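PDB 3C5M: oligogalacturonate lyase from Vibrio parahaemolyticus RIMD 2210633, which probably cleaves oligogalacturonides derived from pectin by beta-elimination, as a manganese-binding lyase built on a seven-bladed beta-propeller. Local coordinates for residues Val116-Trp124 with Thr167-Ile175. Residues are numbered along the deposited sequence; the frame is centred on the assembly and turned at random.
Sequences VIYTVDEEW and TCRLIKVDI
In this seven-bladed beta-propeller, segment 116-124 passes from the last strand of one blade to the first of the next, so that Tyr118 meets Ile171 and Val173 of strand 168-174 between blades, whereas Trp124 meets Arg169 within one blade. Strand 114-119 is the outermost strand of one four-stranded sheet; Trp124 starts the first strand of the next, in which 168-174 is the third. No hydrogen bond joins the two segments, and the axes of 116-119 and 168-174 approach to 7.9 Å at 150°, as expected of face-to-face packing between blades.

Arg169 stacks on the indole of Trp124, across strand 138-145: the guanidinium lies flat, its plane 3° from that of the ring, and Arg169 CZ sits 3.5 Å from the centroid of the five-membered ring of Trp124, 11° off the normal, a cation-pi contact. The aliphatic part follows the same face, Arg169 CD lying 3.4 Å from the centroid of the six-membered ring of Trp124 as a CH-pi contact. An arginine chain extended from CG to NE accounts for this lengthwise cover. Between the blades, Val173 CG2 stands over one face of the Tyr118 ring, 4.3 Å from its centroid, while Ile171 CD1 approaches the phenol end obliquely, 3.8 Å from Tyr118 OH. Ile117 CD1 and Ile175 CD1 close the far end at 3.9 Å.

A type I turn from Asp121 to Trp124 leads into the first strand of the second blade, with an Asx turn in which Asp121 OD1 accepts from Glu123 N at 2.8 Å.

Glu143 of strand 138-145 shares a blade with Arg169, whose NH2 forms a salt bridge with its OE1; its OE2 is hydrogen-bonded to Tyr118 OH, the link that crosses between blades. This carboxylate would be expected to offset the charge of the buried arginine and limit rotation of its guanidinium on the indole.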
ATOM      1  N   VAL A 116      -1.352  10.329 -20.608  1.00 25.61           N
ATOM      2  CA  VAL A 116      -0.344  10.751 -19.649  1.00 23.28           C
ATOM      3  C   VAL A 116      -0.885  12.028 -18.996  1.00 30.75           C
ATOM      4  O   VAL A 116      -1.038  13.060 -19.640  1.00 31.99           O
ATOM      5  CB  VAL A 116       1.012  10.970 -20.347  1.00 21.41           C
ATOM      6  CG1 VAL A 116       0.791  11.423 -21.775  1.00 22.63           C
ATOM      7  CG2 VAL A 116       1.841  11.974 -19.563  1.00 21.22           C
ATOM      8  N   ILE A 117      -1.207  11.937 -17.713  1.00 33.74           N
ATOM      9  CA  ILE A 117      -1.779  13.060 -16.999  1.00 31.14           C
ATOM     10  C   ILE A 117      -0.743  13.978 -16.356  1.00 37.27           C
ATOM     11  O   ILE A 117      -1.074  15.096 -15.965  1.00 42.79           O
ATOM     12  CB  ILE A 117      -2.746  12.570 -15.923  1.00 25.95           C
ATOM     13  CG1 ILE A 117      -1.982  11.674 -14.963  1.00 52.63           C
ATOM     14  CG2 ILE A 117      -3.890  11.787 -16.551  1.00 28.72           C
ATOM     15  CD1 ILE A 117      -2.802  11.205 -13.785  1.00 70.20           C
ATOM     16  N   TYR A 118       0.500  13.523 -16.232  1.00 25.24           N
ATOM     17  CA  TYR A 118       1.545  14.364 -15.651  1.00 26.33           C
ATOM     18  C   TYR A 118       2.930  13.793 -15.884  1.00 25.68           C
ATOM     19  O   TYR A 118       3.121  12.590 -15.803  1.00 40.47           O
ATOM     20  CB  TYR A 118       1.317  14.555 -14.151  1.00 26.16           C
ATOM     21  CG  TYR A 118       2.498  15.160 -13.416  1.00 29.00           C
ATOM     22  CD1 TYR A 118       3.200  14.428 -12.464  1.00 32.20           C
ATOM     23  CD2 TYR A 118       2.923  16.460 -13.688  1.00 37.49           C
ATOM     24  CE1 TYR A 118       4.304  14.972 -11.795  1.00 37.02           C
ATOM     25  CE2 TYR A 118       4.021  17.020 -13.026  1.00 42.47           C
ATOM     26  CZ  TYR A 118       4.710  16.263 -12.076  1.00 43.92           C
ATOM     27  OH  TYR A 118       5.794  16.798 -11.409  1.00 36.87           O
ATOM     28  N   THR A 119       3.899  14.649 -16.179  1.00 32.75           N
ATOM     29  CA  THR A 119       5.259  14.178 -16.418  1.00 35.63           C
ATOM     30  C   THR A 119       6.256  14.956 -15.568  1.00 34.03           C
ATOM     31  O   THR A 119       6.530  16.115 -15.847  1.00 44.37           O
ATOM     32  CB  THR A 119       5.661  14.323 -17.909  1.00 28.80           C
ATOM     33  OG1 THR A 119       4.803  13.520 -18.735  1.00 25.16           O
ATOM     34  CG2 THR A 119       7.103  13.885 -18.107  1.00 22.76           C
ATOM     35  N   VAL A 120       6.806  14.311 -14.542  1.00 41.24           N
ATOM     36  CA  VAL A 120       7.769  14.952 -13.647  1.00 34.95           C
ATOM     37  C   VAL A 120       8.741  15.852 -14.381  1.00 35.66           C
ATOM     38  O   VAL A 120       9.204  15.518 -15.465  1.00 40.85           O
ATOM     39  CB  VAL A 120       8.574  13.908 -12.842  1.00 29.26           C
ATOM     40  CG1 VAL A 120       9.325  12.980 -13.783  1.00 30.30           C
ATOM     41  CG2 VAL A 120       9.534  14.608 -11.904  1.00 22.31           C
ATOM     42  N   ASP A 121       9.056  16.998 -13.782  1.00 49.95           N
ATOM     43  CA  ASP A 121       9.975  17.935 -14.407  1.00 49.57           C
ATOM     44  C   ASP A 121      11.440  17.573 -14.210  1.00 45.80           C
ATOM     45  O   ASP A 121      11.826  17.062 -13.167  1.00 40.23           O
ATOM     46  CB  ASP A 121       9.727  19.344 -13.887  1.00 67.27           C
ATOM     47  CG  ASP A 121      10.607  20.373 -14.577  1.00 87.66           C
ATOM     48  OD1 ASP A 121      11.806  20.479 -14.210  1.00 98.02           O
ATOM     49  OD2 ASP A 121      10.102  21.060 -15.500  1.00 90.37           O
ATOM     50  N   GLU A 122      12.250  17.865 -15.224  1.00 49.12           N
ATOM     51  CA  GLU A 122      13.686  17.584 -15.219  1.00 55.23           C
ATOM     52  C   GLU A 122      14.432  17.995 -13.946  1.00 52.61           C
ATOM     53  O   GLU A 122      15.515  17.484 -13.666  1.00 52.07           O
ATOM     54  CB  GLU A 122      14.333  18.257 -16.437  1.00 58.97           C
ATOM     55  CG  GLU A 122      14.683  17.300 -17.568  1.00 73.08           C
ATOM     56  CD  GLU A 122      16.085  16.706 -17.417  1.00 81.05           C
ATOM     57  OE1 GLU A 122      16.418  16.208 -16.314  1.00 71.76           O
ATOM     58  OE2 GLU A 122      16.851  16.741 -18.410  1.00 87.73           O
ATOM     59  N   GLU A 123      13.853  18.919 -13.189  1.00 51.97           N
ATOM     60  CA  GLU A 123      14.454  19.411 -11.950  1.00 56.48           C
ATOM     61  C   GLU A 123      14.198  18.492 -10.749  1.00 53.28           C
ATOM     62  O   GLU A 123      14.960  18.495  -9.778  1.00 49.45           O
ATOM     63  CB  GLU A 123      13.906  20.809 -11.625  1.00 59.60           C
ATOM     64  CG  GLU A 123      14.421  21.931 -12.525  1.00 70.46           C
ATOM     65  CD  GLU A 123      15.849  22.335 -12.190  1.00 78.68           C
ATOM     66  OE1 GLU A 123      16.413  23.184 -12.917  1.00 79.11           O
ATOM     67  OE2 GLU A 123      16.402  21.804 -11.198  1.00 86.29           O
ATOM     68  N   TRP A 124      13.124  17.710 -10.818  1.00 46.90           N
ATOM     69  CA  TRP A 124      12.776  16.836  -9.714  1.00 42.56           C
ATOM     70  C   TRP A 124      12.788  15.342 -10.016  1.00 42.48           C
ATOM     71  O   TRP A 124      12.951  14.911 -11.160  1.00 40.86           O
ATOM     72  CB  TRP A 124      11.414  17.241  -9.148  1.00 35.17           C
ATOM     73  CG  TRP A 124      11.331  18.694  -8.789  1.00 39.02           C
ATOM     74  CD1 TRP A 124      11.207  19.744  -9.653  1.00 47.67           C
ATOM     75  CD2 TRP A 124      11.374  19.266  -7.473  1.00 39.25           C
ATOM     76  NE1 TRP A 124      11.164  20.934  -8.958  1.00 41.93           N
ATOM     77  CE2 TRP A 124      11.265  20.668  -7.621  1.00 30.12           C
ATOM     78  CE3 TRP A 124      11.492  18.731  -6.185  1.00 39.72           C
ATOM     79  CZ2 TRP A 124      11.270  21.540  -6.535  1.00 45.87           C
ATOM     80  CZ3 TRP A 124      11.499  19.600  -5.095  1.00 45.80           C
ATOM     81  CH2 TRP A 124      11.388  20.993  -5.279  1.00 51.18           C
ATOM     82  N   THR A 167      15.881  18.627  -0.153  1.00 47.32           N
ATOM     83  CA  THR A 167      14.693  19.437  -0.353  1.00 46.50           C
ATOM     84  C   THR A 167      13.650  18.630  -1.121  1.00 49.89           C
ATOM     85  O   THR A 167      13.865  18.236  -2.274  1.00 52.79           O
ATOM     86  CB  THR A 167      15.036  20.735  -1.124  1.00 49.97           C
ATOM     87  OG1 THR A 167      13.842  21.308  -1.671  1.00 50.90           O
ATOM     88  CG2 THR A 167      16.001  20.444  -2.245  1.00 56.09           C
ATOM     89  N   CYS A 168      12.528  18.378  -0.455  1.00 46.67           N
ATOM     90  CA  CYS A 168      11.421  17.611  -1.015  1.00 44.26           C
ATOM     91  C   CYS A 168      10.154  18.441  -1.011  1.00 44.67           C
ATOM     92  O   CYS A 168       9.977  19.316  -0.170  1.00 51.83           O
ATOM     93  CB  CYS A 168      11.172  16.359  -0.177  1.00 49.25           C
ATOM     94  SG  CYS A 168      12.533  15.205  -0.127  1.00 59.86           S
ATOM     95  N   ARG A 169       9.259  18.158  -1.943  1.00 43.53           N
ATOM     96  CA  ARG A 169       8.012  18.889  -2.001  1.00 44.86           C
ATOM     97  C   ARG A 169       6.837  17.932  -2.142  1.00 47.04           C
ATOM     98  O   ARG A 169       6.921  16.921  -2.835  1.00 41.22           O
ATOM     99  CB  ARG A 169       8.016  19.865  -3.178  1.00 48.47           C
ATOM    100  CG  ARG A 169       8.106  19.190  -4.536  1.00 38.45           C
ATOM    101  CD  ARG A 169       8.043  20.214  -5.647  1.00 46.04           C
ATOM    102  NE  ARG A 169       8.011  19.600  -6.971  1.00 40.56           N
ATOM    103  CZ  ARG A 169       7.828  20.276  -8.102  1.00 45.55           C
ATOM    104  NH1 ARG A 169       7.662  21.594  -8.077  1.00 28.68           N
ATOM    105  NH2 ARG A 169       7.800  19.631  -9.261  1.00 41.94           N
ATOM    106  N   LEU A 170       5.748  18.272  -1.468  1.00 43.39           N
ATOM    107  CA  LEU A 170       4.522  17.498  -1.499  1.00 46.98           C
ATOM    108  C   LEU A 170       3.610  18.213  -2.512  1.00 48.06           C
ATOM    109  O   LEU A 170       3.051  19.265  -2.207  1.00 55.40           O
ATOM    110  CB  LEU A 170       3.889  17.508  -0.108  1.00 48.52           C
ATOM    111  CG  LEU A 170       2.819  16.469   0.216  1.00 56.32           C
ATOM    112  CD1 LEU A 170       2.301  16.672   1.637  1.00 62.45           C
ATOM    113  CD2 LEU A 170       1.686  16.586  -0.770  1.00 54.86           C
ATOM    114  N   ILE A 171       3.469  17.650  -3.715  1.00 44.84           N
ATOM    115  CA  ILE A 171       2.653  18.269  -4.756  1.00 37.24           C
ATOM    116  C   ILE A 171       1.280  17.648  -4.945  1.00 40.87           C
ATOM    117  O   ILE A 171       1.001  16.547  -4.485  1.00 44.33           O
ATOM    118  CB  ILE A 171       3.359  18.249  -6.133  1.00 35.37           C
ATOM    119  CG1 ILE A 171       3.516  16.811  -6.622  1.00 40.45           C
ATOM    120  CG2 ILE A 171       4.705  18.949  -6.037  1.00 47.30           C
ATOM    121  CD1 ILE A 171       4.167  16.681  -7.989  1.00 43.39           C
ATOM    122  N   LYS A 172       0.423  18.380  -5.642  1.00 40.25           N
ATOM    123  CA  LYS A 172      -0.930  17.947  -5.921  1.00 35.02           C
ATOM    124  C   LYS A 172      -1.165  18.226  -7.397  1.00 32.43           C
ATOM    125  O   LYS A 172      -0.892  19.320  -7.882  1.00 37.97           O
ATOM    126  CB  LYS A 172      -1.907  18.745  -5.062  1.00 37.27           C
ATOM    127  CG  LYS A 172      -3.366  18.543  -5.417  1.00 50.11           C
ATOM    128  CD  LYS A 172      -4.273  19.346  -4.489  1.00 60.91           C
ATOM    129  CE  LYS A 172      -4.069  20.850  -4.646  1.00 62.99           C
ATOM    130  NZ  LYS A 172      -4.430  21.346  -6.011  1.00 74.13           N
ATOM    131  N   VAL A 173      -1.662  17.228  -8.112  1.00 29.78           N
ATOM    132  CA  VAL A 173      -1.917  17.360  -9.536  1.00 30.91           C
ATOM    133  C   VAL A 173      -3.405  17.203  -9.819  1.00 35.43           C
ATOM    134  O   VAL A 173      -4.103  16.430  -9.157  1.00 39.14           O
ATOM    135  CB  VAL A 173      -1.128  16.288 -10.322  1.00 37.47           C
ATOM    136  CG1 VAL A 173      -1.412  16.392 -11.811  1.00 34.19           C
ATOM    137  CG2 VAL A 173       0.355  16.455 -10.049  1.00 39.22           C
ATOM    138  N   ASP A 174      -3.880  17.947 -10.809  1.00 36.04           N
ATOM    139  CA  ASP A 174      -5.280  17.905 -11.194  1.00 37.54           C
ATOM    140  C   ASP A 174      -5.431  16.973 -12.402  1.00 40.97           C
ATOM    141  O   ASP A 174      -4.830  17.203 -13.458  1.00 36.65           O
ATOM    142  CB  ASP A 174      -5.754  19.331 -11.519  1.00 39.26           C
ATOM    143  CG  ASP A 174      -7.256  19.412 -11.760  1.00 56.93           C
ATOM    144  OD1 ASP A 174      -7.701  19.145 -12.905  1.00 55.71           O
ATOM    145  OD2 ASP A 174      -7.995  19.731 -10.793  1.00 57.36           O
ATOM    146  N   ILE A 175      -6.221  15.913 -12.240  1.00 40.90           N
ATOM    147  CA  ILE A 175      -6.428  14.948 -13.317  1.00 40.90           C
ATOM    148  C   ILE A 175      -6.914  15.638 -14.581  1.00 48.52           C
ATOM    149  O   ILE A 175      -6.422  15.359 -15.667  1.00 51.09           O
ATOM    150  CB  ILE A 175      -7.470  13.877 -12.944  1.00 49.03           C
ATOM    151  CG1 ILE A 175      -7.101  13.213 -11.616  1.00 46.87           C
ATOM    152  CG2 ILE A 175      -7.554  12.836 -14.048  1.00 46.70           C
ATOM    153  CD1 ILE A 175      -5.798  12.489 -11.647  1.00 58.87           C
TER